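Local atomic coordinates of leucine-rich repeat protein (Bacteroides thetaiotaomicron, PDB entry 4ECN), a protein that is of unknown function but, as an extracellular leucine-rich repeat protein with DUF4458 domains, probably binds other proteins. Residues A[398-403]-A[699-704]; A[406-411]-A[755-760]; A[392-397]-A[650-655]. One frame throughout, in Å; residues are numbered along the deposited sequence.

Contact 1: A[398-403]-A[699-704]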
loop_
_atom_site.group_PDB
_atom_site.type_symbol
_atom_site.label_atom_id
_atom_site.label_comp_id
_atom_site.label_asym_id
_atom_site.label_seq_id
_atom_site.Cartn_x
_atom_site.Cartn_y
_atom_site.Cartn_z
ATOM N N LEU A 398 2.467 4.099 -25.471
ATOM C CA LEU A 398 3.782 3.588 -25.043
ATOM C C LEU A 398 4.166 2.321 -25.846
ATOM O O LEU A 398 5.248 1.767 -25.630
ATOM C CB LEU A 398 3.810 3.269 -23.522
ATOM C CG LEU A 398 3.641 4.422 -22.524
ATOM C CD1 LEU A 398 3.247 3.904 -21.174
ATOM C CD2 LEU A 398 4.886 5.267 -22.438
ATOM N N ASN A 399 3.249 1.844 -26.735
ATOM C CA ASN A 399 3.426 0.697 -27.636
ATOM C C ASN A 399 3.916 1.188 -29.028
ATOM O O ASN A 399 4.248 0.380 -29.907
ATOM C CB ASN A 399 2.122 -0.112 -27.753
ATOM C CG ASN A 399 1.568 -0.679 -26.447
ATOM O OD1 ASN A 399 0.358 -0.729 -26.254
ATOM N ND2 ASN A 399 2.411 -1.133 -25.519
ATOM N N LEU A 400 3.960 2.528 -29.213
ATOM C CA LEU A 400 4.476 3.161 -30.418
ATOM C C LEU A 400 5.964 3.223 -30.332
ATOM O O LEU A 400 6.521 3.124 -29.231
ATOM C CB LEU A 400 3.896 4.573 -30.588
ATOM C CG LEU A 400 2.388 4.723 -30.839
ATOM C CD1 LEU A 400 1.956 6.147 -30.613
ATOM C CD2 LEU A 400 2.035 4.354 -32.254
ATOM N N SER A 401 6.625 3.428 -31.471
ATOM C CA SER A 401 8.079 3.583 -31.534
ATOM C C SER A 401 8.510 4.853 -30.844
ATOM O O SER A 401 7.702 5.794 -30.741
ATOM C CB SER A 401 8.548 3.619 -32.983
ATOM O OG SER A 401 8.049 4.752 -33.680
ATOM N N ASP A 402 9.806 4.928 -30.461
ATOM C CA ASP A 402 10.347 6.126 -29.827
ATOM C C ASP A 402 10.147 7.313 -30.751
ATOM O O ASP A 402 9.646 8.314 -30.270
ATOM C CB ASP A 402 11.811 5.957 -29.419
ATOM C CG ASP A 402 12.014 5.015 -28.229
ATOM O OD1 ASP A 402 11.155 4.110 -28.021
ATOM O OD2 ASP A 402 13.050 5.152 -27.534
ATOM N N LEU A 403 10.364 7.166 -32.077
ATOM C CA LEU A 403 10.098 8.225 -33.066
ATOM C C LEU A 403 8.674 8.804 -32.937
ATOM O O LEU A 403 8.528 10.032 -32.850
ATOM C CB LEU A 403 10.294 7.684 -34.502
ATOM C CG LEU A 403 9.630 8.462 -35.669
ATOM C CD1 LEU A 403 10.224 9.847 -35.869
ATOM C CD2 LEU A 403 9.710 7.684 -36.949
ATOM N N ILE A 699 -10.937 5.709 -35.132
ATOM C CA ILE A 699 -9.547 5.442 -34.771
ATOM C C ILE A 699 -8.657 6.603 -35.220
ATOM O O ILE A 699 -8.702 6.996 -36.396
ATOM C CB ILE A 699 -9.073 4.099 -35.387
ATOM C CG1 ILE A 699 -10.101 2.969 -35.138
ATOM C CG2 ILE A 699 -7.679 3.711 -34.850
ATOM C CD1 ILE A 699 -9.795 1.622 -35.831
ATOM N N SER A 700 -7.835 7.136 -34.289
ATOM C CA SER A 700 -6.868 8.215 -34.543
ATOM C C SER A 700 -5.427 7.702 -34.478
ATOM O O SER A 700 -4.539 8.332 -35.047
ATOM C CB SER A 700 -7.051 9.353 -33.553
ATOM O OG SER A 700 -6.794 8.928 -32.231
ATOM N N THR A 701 -5.191 6.571 -33.775
ATOM C CA THR A 701 -3.891 5.899 -33.669
ATOM C C THR A 701 -4.123 4.407 -33.904
ATOM O O THR A 701 -4.957 3.814 -33.208
ATOM C CB THR A 701 -3.207 6.186 -32.314
ATOM O OG1 THR A 701 -3.179 7.589 -32.069
ATOM C CG2 THR A 701 -1.794 5.661 -32.253
ATOM N N ILE A 702 -3.413 3.802 -34.894
ATOM C CA ILE A 702 -3.528 2.364 -35.181
ATOM C C ILE A 702 -2.144 1.779 -34.985
ATOM O O ILE A 702 -1.210 2.218 -35.647
ATOM C CB ILE A 702 -4.159 2.025 -36.578
ATOM C CG1 ILE A 702 -4.501 0.540 -36.719
ATOM C CG2 ILE A 702 -3.336 2.522 -37.786
ATOM C CD1 ILE A 702 -5.672 0.129 -36.047
ATOM N N ILE A 703 -1.991 0.831 -34.036
ATOM C CA ILE A 703 -0.665 0.263 -33.770
ATOM C C ILE A 703 -0.680 -1.167 -34.324
ATOM O O ILE A 703 -1.321 -2.049 -33.759
ATOM C CB ILE A 703 -0.234 0.361 -32.268
ATOM C CG1 ILE A 703 -0.518 1.765 -31.689
ATOM C CG2 ILE A 703 1.242 0.011 -32.102
ATOM C CD1 ILE A 703 -0.282 1.918 -30.234
ATOM N N LEU A 704 -0.026 -1.355 -35.488
ATOM C CA LEU A 704 0.053 -2.637 -36.198
ATOM C C LEU A 704 1.492 -3.137 -36.355
ATOM O O LEU A 704 1.760 -3.905 -37.287
ATOM C CB LEU A 704 -0.580 -2.512 -37.586
ATOM C CG LEU A 704 -2.104 -2.454 -37.630
ATOM C CD1 LEU A 704 -2.588 -1.833 -38.941
ATOM C CD2 LEU A 704 -2.735 -3.813 -37.341
#

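Contact 2: A[406-411]-A[755-760]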
loop_
_atom_site.group_PDB
_atom_site.type_symbol
_atom_site.label_atom_id
_atom_site.label_comp_id
_atom_site.label_asym_id
_atom_site.label_seq_id
_atom_site.Cartn_x
_atom_site.Cartn_y
_atom_site.Cartn_z
ATOM N N ASP A 406 7.988 10.679 -29.587
ATOM C CA ASP A 406 8.674 11.965 -29.631
ATOM C C ASP A 406 7.833 12.961 -30.413
ATOM O O ASP A 406 7.530 14.032 -29.888
ATOM C CB ASP A 406 10.072 11.798 -30.245
ATOM C CG ASP A 406 11.010 10.955 -29.393
ATOM O OD1 ASP A 406 10.708 10.759 -28.176
ATOM O OD2 ASP A 406 12.049 10.488 -29.932
ATOM N N ALA A 407 7.359 12.549 -31.609
ATOM C CA ALA A 407 6.486 13.325 -32.487
ATOM C C ALA A 407 5.204 13.832 -31.745
ATOM O O ALA A 407 4.845 15.002 -31.882
ATOM C CB ALA A 407 6.096 12.482 -33.686
ATOM N N ILE A 408 4.563 12.969 -30.933
ATOM C CA ILE A 408 3.348 13.305 -30.171
ATOM C C ILE A 408 3.674 14.240 -28.991
ATOM O O ILE A 408 2.919 15.193 -28.734
ATOM C CB ILE A 408 2.638 12.014 -29.678
ATOM C CG1 ILE A 408 2.016 11.294 -30.901
ATOM C CG2 ILE A 408 1.567 12.329 -28.623
ATOM C CD1 ILE A 408 1.576 9.878 -30.713
ATOM N N ASN A 409 4.768 13.952 -28.273
ATOM C CA ASN A 409 5.191 14.721 -27.112
ATOM C C ASN A 409 5.547 16.145 -27.471
ATOM O O ASN A 409 5.207 17.038 -26.686
ATOM C CB ASN A 409 6.362 14.070 -26.416
ATOM C CG ASN A 409 5.973 12.842 -25.627
ATOM O OD1 ASN A 409 4.843 12.705 -25.126
ATOM N ND2 ASN A 409 6.926 11.939 -25.471
ATOM N N ARG A 410 6.161 16.384 -28.657
ATOM C CA ARG A 410 6.483 17.754 -29.065
ATOM C C ARG A 410 5.345 18.345 -29.937
ATOM O O ARG A 410 5.569 19.357 -30.600
ATOM C CB ARG A 410 7.845 17.854 -29.778
ATOM C CG ARG A 410 7.950 17.136 -31.094
ATOM C CD ARG A 410 9.325 17.288 -31.683
ATOM N NE ARG A 410 9.426 16.456 -32.875
ATOM C CZ ARG A 410 10.015 15.265 -32.920
ATOM N NH1 ARG A 410 10.644 14.787 -31.852
ATOM N NH2 ARG A 410 10.035 14.572 -34.053
ATOM N N ASN A 411 4.132 17.757 -29.906
ATOM C CA ASN A 411 2.977 18.292 -30.618
ATOM C C ASN A 411 1.999 18.858 -29.580
ATOM O O ASN A 411 1.422 18.086 -28.816
ATOM C CB ASN A 411 2.314 17.239 -31.530
ATOM C CG ASN A 411 1.162 17.762 -32.387
ATOM O OD1 ASN A 411 0.570 18.819 -32.127
ATOM N ND2 ASN A 411 0.808 17.027 -33.434
ATOM N N LEU A 755 -2.704 13.001 -41.582
ATOM C CA LEU A 755 -1.654 12.054 -41.199
ATOM C C LEU A 755 -0.474 12.823 -40.636
ATOM O O LEU A 755 0.060 13.672 -41.327
ATOM C CB LEU A 755 -1.238 11.176 -42.401
ATOM C CG LEU A 755 -0.079 10.144 -42.177
ATOM C CD1 LEU A 755 -0.385 9.118 -41.041
ATOM C CD2 LEU A 755 0.287 9.445 -43.475
ATOM N N SER A 756 -0.151 12.618 -39.351
ATOM C CA SER A 756 0.948 13.324 -38.690
ATOM C C SER A 756 2.170 12.427 -38.477
ATOM O O SER A 756 3.287 12.854 -38.770
ATOM C CB SER A 756 0.513 13.891 -37.335
ATOM O OG SER A 756 -0.107 15.162 -37.421
ATOM N N ASN A 757 1.977 11.221 -37.922
ATOM C CA ASN A 757 3.103 10.373 -37.558
ATOM C C ASN A 757 3.009 8.994 -38.188
ATOM O O ASN A 757 1.990 8.307 -38.038
ATOM C CB ASN A 757 3.150 10.238 -36.030
ATOM C CG ASN A 757 2.662 11.460 -35.305
ATOM O OD1 ASN A 757 3.232 12.551 -35.427
ATOM N ND2 ASN A 757 1.506 11.328 -34.658
HETATM N N MSE A 758 4.081 8.572 -38.880
HETATM C CA MSE A 758 4.100 7.247 -39.504
HETATM C C MSE A 758 5.479 6.627 -39.418
HETATM O O MSE A 758 6.477 7.281 -39.720
HETATM C CB MSE A 758 3.630 7.279 -40.965
HETATM C CG MSE A 758 3.460 5.877 -41.529
HETATM SE SE MSE A 758 2.361 5.807 -43.082
HETATM C CE MSE A 758 2.611 3.973 -43.528
ATOM N N ASP A 759 5.521 5.349 -39.026
ATOM C CA ASP A 759 6.773 4.610 -38.916
ATOM C C ASP A 759 6.656 3.264 -39.643
ATOM O O ASP A 759 5.840 2.416 -39.265
ATOM C CB ASP A 759 7.180 4.414 -37.445
ATOM C CG ASP A 759 8.661 4.160 -37.213
ATOM O OD1 ASP A 759 9.352 3.732 -38.168
ATOM O OD2 ASP A 759 9.122 4.351 -36.072
ATOM N N VAL A 760 7.445 3.109 -40.721
ATOM C CA VAL A 760 7.509 1.884 -41.515
ATOM C C VAL A 760 8.923 1.281 -41.405
ATOM O O VAL A 760 9.345 0.541 -42.303
ATOM C CB VAL A 760 7.071 2.048 -42.999
ATOM C CG1 VAL A 760 5.562 2.088 -43.112
ATOM C CG2 VAL A 760 7.708 3.258 -43.675
#

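Contact 3: A[392-397]-A[650-655]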
loop_
_atom_site.group_PDB
_atom_site.type_symbol
_atom_site.label_atom_id
_atom_site.label_comp_id
_atom_site.label_asym_id
_atom_site.label_seq_id
_atom_site.Cartn_x
_atom_site.Cartn_y
_atom_site.Cartn_z
ATOM N N LEU A 392 -2.348 -1.773 -13.421
ATOM C CA LEU A 392 -2.959 -2.277 -14.652
ATOM C C LEU A 392 -2.947 -1.279 -15.792
ATOM O O LEU A 392 -2.544 -1.656 -16.895
ATOM C CB LEU A 392 -4.401 -2.724 -14.381
ATOM C CG LEU A 392 -4.606 -3.617 -13.116
ATOM C CD1 LEU A 392 -6.080 -3.735 -12.720
ATOM C CD2 LEU A 392 -3.859 -4.943 -13.202
ATOM N N ASP A 393 -3.410 -0.053 -15.573
ATOM C CA ASP A 393 -3.495 0.955 -16.638
ATOM C C ASP A 393 -2.149 1.472 -17.086
ATOM O O ASP A 393 -1.249 1.682 -16.256
ATOM C CB ASP A 393 -4.310 2.174 -16.167
ATOM C CG ASP A 393 -5.785 1.969 -15.913
ATOM O OD1 ASP A 393 -6.418 1.183 -16.664
ATOM O OD2 ASP A 393 -6.338 2.703 -15.068
ATOM N N TYR A 394 -2.056 1.775 -18.383
ATOM C CA TYR A 394 -0.909 2.416 -19.007
ATOM C C TYR A 394 -1.363 3.067 -20.304
ATOM O O TYR A 394 -2.301 2.583 -20.939
ATOM C CB TYR A 394 0.275 1.441 -19.232
ATOM C CG TYR A 394 0.152 0.499 -20.410
ATOM C CD1 TYR A 394 -0.632 -0.646 -20.333
ATOM C CD2 TYR A 394 0.896 0.703 -21.572
ATOM C CE1 TYR A 394 -0.713 -1.543 -21.398
ATOM C CE2 TYR A 394 0.838 -0.195 -22.640
ATOM C CZ TYR A 394 0.016 -1.310 -22.558
ATOM O OH TYR A 394 -0.079 -2.187 -23.623
ATOM N N ASP A 395 -0.733 4.191 -20.666
ATOM C CA ASP A 395 -0.983 4.943 -21.902
ATOM C C ASP A 395 -0.605 4.039 -23.116
ATOM O O ASP A 395 0.555 3.608 -23.242
ATOM C CB ASP A 395 -0.165 6.252 -21.850
ATOM C CG ASP A 395 -0.476 7.310 -22.886
ATOM O OD1 ASP A 395 -0.709 6.942 -24.062
ATOM O OD2 ASP A 395 -0.407 8.525 -22.539
ATOM N N GLN A 396 -1.620 3.683 -23.949
ATOM C CA GLN A 396 -1.471 2.771 -25.100
ATOM C C GLN A 396 -0.483 3.282 -26.136
ATOM O O GLN A 396 0.061 2.472 -26.896
ATOM C CB GLN A 396 -2.809 2.495 -25.793
ATOM C CG GLN A 396 -3.687 1.542 -25.005
ATOM C CD GLN A 396 -2.964 0.289 -24.592
ATOM O OE1 GLN A 396 -2.474 -0.495 -25.411
ATOM N NE2 GLN A 396 -2.891 0.086 -23.303
ATOM N N ARG A 397 -0.187 4.599 -26.115
ATOM C CA ARG A 397 0.802 5.206 -27.014
ATOM C C ARG A 397 2.258 4.825 -26.602
ATOM O O ARG A 397 3.159 5.094 -27.379
ATOM C CB ARG A 397 0.635 6.720 -27.087
ATOM C CG ARG A 397 -0.716 7.117 -27.706
ATOM C CD ARG A 397 -0.988 8.600 -27.592
ATOM N NE ARG A 397 -0.934 9.060 -26.202
ATOM C CZ ARG A 397 -0.972 10.333 -25.828
ATOM N NH1 ARG A 397 -1.090 11.297 -26.737
ATOM N NH2 ARG A 397 -0.879 10.656 -24.546
ATOM N N ASP A 650 -6.628 -2.756 -26.142
ATOM C CA ASP A 650 -5.290 -3.346 -26.271
ATOM C C ASP A 650 -5.391 -4.851 -26.578
ATOM O O ASP A 650 -5.798 -5.669 -25.730
ATOM C CB ASP A 650 -4.436 -3.105 -25.013
ATOM C CG ASP A 650 -3.020 -3.682 -25.035
ATOM O OD1 ASP A 650 -2.484 -3.940 -26.160
ATOM O OD2 ASP A 650 -2.423 -3.828 -23.939
ATOM N N PHE A 651 -4.998 -5.204 -27.804
ATOM C CA PHE A 651 -4.993 -6.585 -28.274
ATOM C C PHE A 651 -3.587 -7.021 -28.657
ATOM O O PHE A 651 -3.424 -7.953 -29.441
ATOM C CB PHE A 651 -5.940 -6.738 -29.471
ATOM C CG PHE A 651 -7.406 -6.575 -29.173
ATOM C CD1 PHE A 651 -8.115 -7.586 -28.538
ATOM C CD2 PHE A 651 -8.101 -5.470 -29.630
ATOM C CE1 PHE A 651 -9.478 -7.464 -28.307
ATOM C CE2 PHE A 651 -9.470 -5.345 -29.405
ATOM C CZ PHE A 651 -10.150 -6.334 -28.729
ATOM N N SER A 652 -2.572 -6.356 -28.110
ATOM C CA SER A 652 -1.182 -6.696 -28.393
ATOM C C SER A 652 -0.846 -8.088 -27.851
ATOM O O SER A 652 -1.495 -8.553 -26.918
ATOM C CB SER A 652 -0.228 -5.650 -27.808
ATOM O OG SER A 652 -0.328 -5.540 -26.396
ATOM N N TYR A 653 0.142 -8.759 -28.465
ATOM C CA TYR A 653 0.641 -10.082 -28.079
ATOM C C TYR A 653 -0.485 -11.138 -28.034
ATOM O O TYR A 653 -0.749 -11.745 -26.997
ATOM C CB TYR A 653 1.379 -10.029 -26.734
ATOM C CG TYR A 653 2.667 -9.239 -26.792
ATOM C CD1 TYR A 653 2.684 -7.875 -26.524
ATOM C CD2 TYR A 653 3.877 -9.863 -27.087
ATOM C CE1 TYR A 653 3.874 -7.148 -26.551
ATOM C CE2 TYR A 653 5.073 -9.145 -27.122
ATOM C CZ TYR A 653 5.068 -7.788 -26.841
ATOM O OH TYR A 653 6.240 -7.080 -26.862
ATOM N N ASN A 654 -1.101 -11.379 -29.194
ATOM C CA ASN A 654 -2.128 -12.402 -29.418
ATOM C C ASN A 654 -1.785 -13.161 -30.720
ATOM O O ASN A 654 -0.627 -13.111 -31.147
ATOM C CB ASN A 654 -3.521 -11.779 -29.453
ATOM C CG ASN A 654 -4.078 -11.528 -28.088
ATOM O OD1 ASN A 654 -4.467 -12.456 -27.395
ATOM N ND2 ASN A 654 -4.205 -10.274 -27.693
ATOM N N LYS A 655 -2.771 -13.830 -31.356
ATOM C CA LYS A 655 -2.577 -14.602 -32.587
ATOM C C LYS A 655 -3.620 -14.200 -33.623
ATOM O O LYS A 655 -4.149 -15.070 -34.319
ATOM C CB LYS A 655 -2.668 -16.120 -32.283
ATOM C CG LYS A 655 -1.633 -16.638 -31.288
ATOM C CD LYS A 655 -1.742 -18.134 -31.065
ATOM C CE LYS A 655 -0.514 -18.896 -31.513
ATOM N NZ LYS A 655 -0.386 -18.964 -32.999
#

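Contact 1: A[398-403]-A[699-704]
L400 meets I703 and T701 in a buried, apolar contact on the concave face of the leucine-rich repeats. The sheet side is strand 701-703, part of the parallel sheet that lines this face. The other side is the turn joining a 3-10 segment to helix 402-409, in the long excursion between sheet strands 351-353 and 452-456. As usual in such repeats, the strand alternates: I702 points back into the repeat core, while T701 and I703 present their side chains to the turn.

L400 and I703 carry the packing. The CG of L400 stands beside the backbone N (chi1 -65°), which carries both methyls across to the sheet although the CB itself does not aim there. CD2 lies 3.7 Å from CG1 of I703, the two side chains crossing at about a right angle, and L400 CG is 3.9 Å from I703 CD1. Towards the start of the strand, L400 CD2 also reaches CG2 of T701 at 4.0 Å. The other branch of I703, CG2, is directed at the backbone, 3.7 Å from the carbonyl O of N399, and CB of N399 lies 4.0 Å from I703 CD1.

Cutting L400 back to an alanine would probably open a gap over I703 and T701 and leave their side-chain carbons without the branched end they pack on. S401, next in the chain, caps helix 402-409 at L404 N. The contact proper rests on hydrophobic burial and shape, while the directional bonds that fix the turn are made beside it.

Contact 2: A[406-411]-A[755-760]
The backbones of A407 and N757 approach to 6.8 Å between their CA atoms, where the end of helix 402-409 lies over strand 757-759 on the concave side of the repeat sheet. The CB atoms of both residues point toward each other's segment. A407 CB sits 3.9 Å from CG of N757, so that a methyl group is set against the amide end of the asparagine.

One residue on, I408 comes to the same amide from another direction. Its CG1 stands beside the backbone N (chi1 -71°) and the chain then runs on extended, crossing the N757 side chain at about a right angle. N757 therefore has its amide against two aliphatic neighbours of the helix, and L404 of the same helix touches it too. A780 of the next repeat strand also touches A407.

At the helix end, R410 N still bonds to D406 O (3.0 Å); the helix then ends at R410, and N411, whose N bonds to I408 O (3.1 Å), faces S756. Their nearest atoms, N411 ND2 and S756 OG, remain 4.5 Å apart, beyond bonding distance. Each is engaged on its own side instead: N411 OD1 accepts from E413 N, and S756 OG bonds to K779 and to the carbonyl of Q777. R410, also at this end, bonds through its guanidinium group to Q810.

What seats the helix on the strand is the packing of an alanine methyl and an isoleucine branch against one buried amide, with the side-chain hydrogen bonds made to residues outside the two segments.

Contact 3: A[392-397]-A[650-655]
Y394 reaches D650 at an Asx turn that ends strand 646-650, on the concave face of the repeats. In this turn D650 OD1 accepts from S652 N at 3.1 Å and also from S652 OG at 2.7 Å. The hydroxyl comes in on the syn side, near the carboxylate plane, whereas the amide nitrogen approaches from well above it.

With that oxygen gripped twice, the other one is turned to the tyrosine. D650 CG lies anti to the backbone N (chi1 180°), which extends the carboxylate away from the strand, and OD2 is within hydrogen-bonding distance of Y394 OH, 2.9 Å, at the ring edge and close to its plane. Ring and carboxylate are steeply inclined, 77° apart.

Q396 fills the corner between the two. Its chain is bent at the second torsion (chi2 -50°), bringing CD to 3.7 Å from D650 CB and laying the amide over the rim of one face of the Y394 ring. Behind it, a second Asx turn at D395 is braced by R397, which grips the carboxylate side-on through NE and NH2.

The segment 392-397 lies in the connection between helix 386-391, where K388 forms a salt bridge with D393, and helix 402-409. Across from it, D650 is backbone-bonded to strand 623-625 through L624, and strand 675-679 adds T677 against Q396 and T679 against D650.

The three contacts follow one continuous piece of chain, residues 392-411, as it runs along the concave sheet from strand 646-650 through 701-703 to 757-759. Contacts 1 and 2 have centres about 9 Å apart and share helix 402-409. They are joined by S401 OG, 2.7 Å from D759 OD2, and by L400 CD1, 3.8 Å from I408 CD1. Contact 3 lies about 11 Å, centre to centre, from contact 1, where Y394 and N399 adjoin, and about 19 Å from contact 2. The polar contact 3 gives way to aliphatic packing in contact 1 and to carbon-against-amide packing in contact 2. The sodium ion, at Q314 and V317, involves none of these segments.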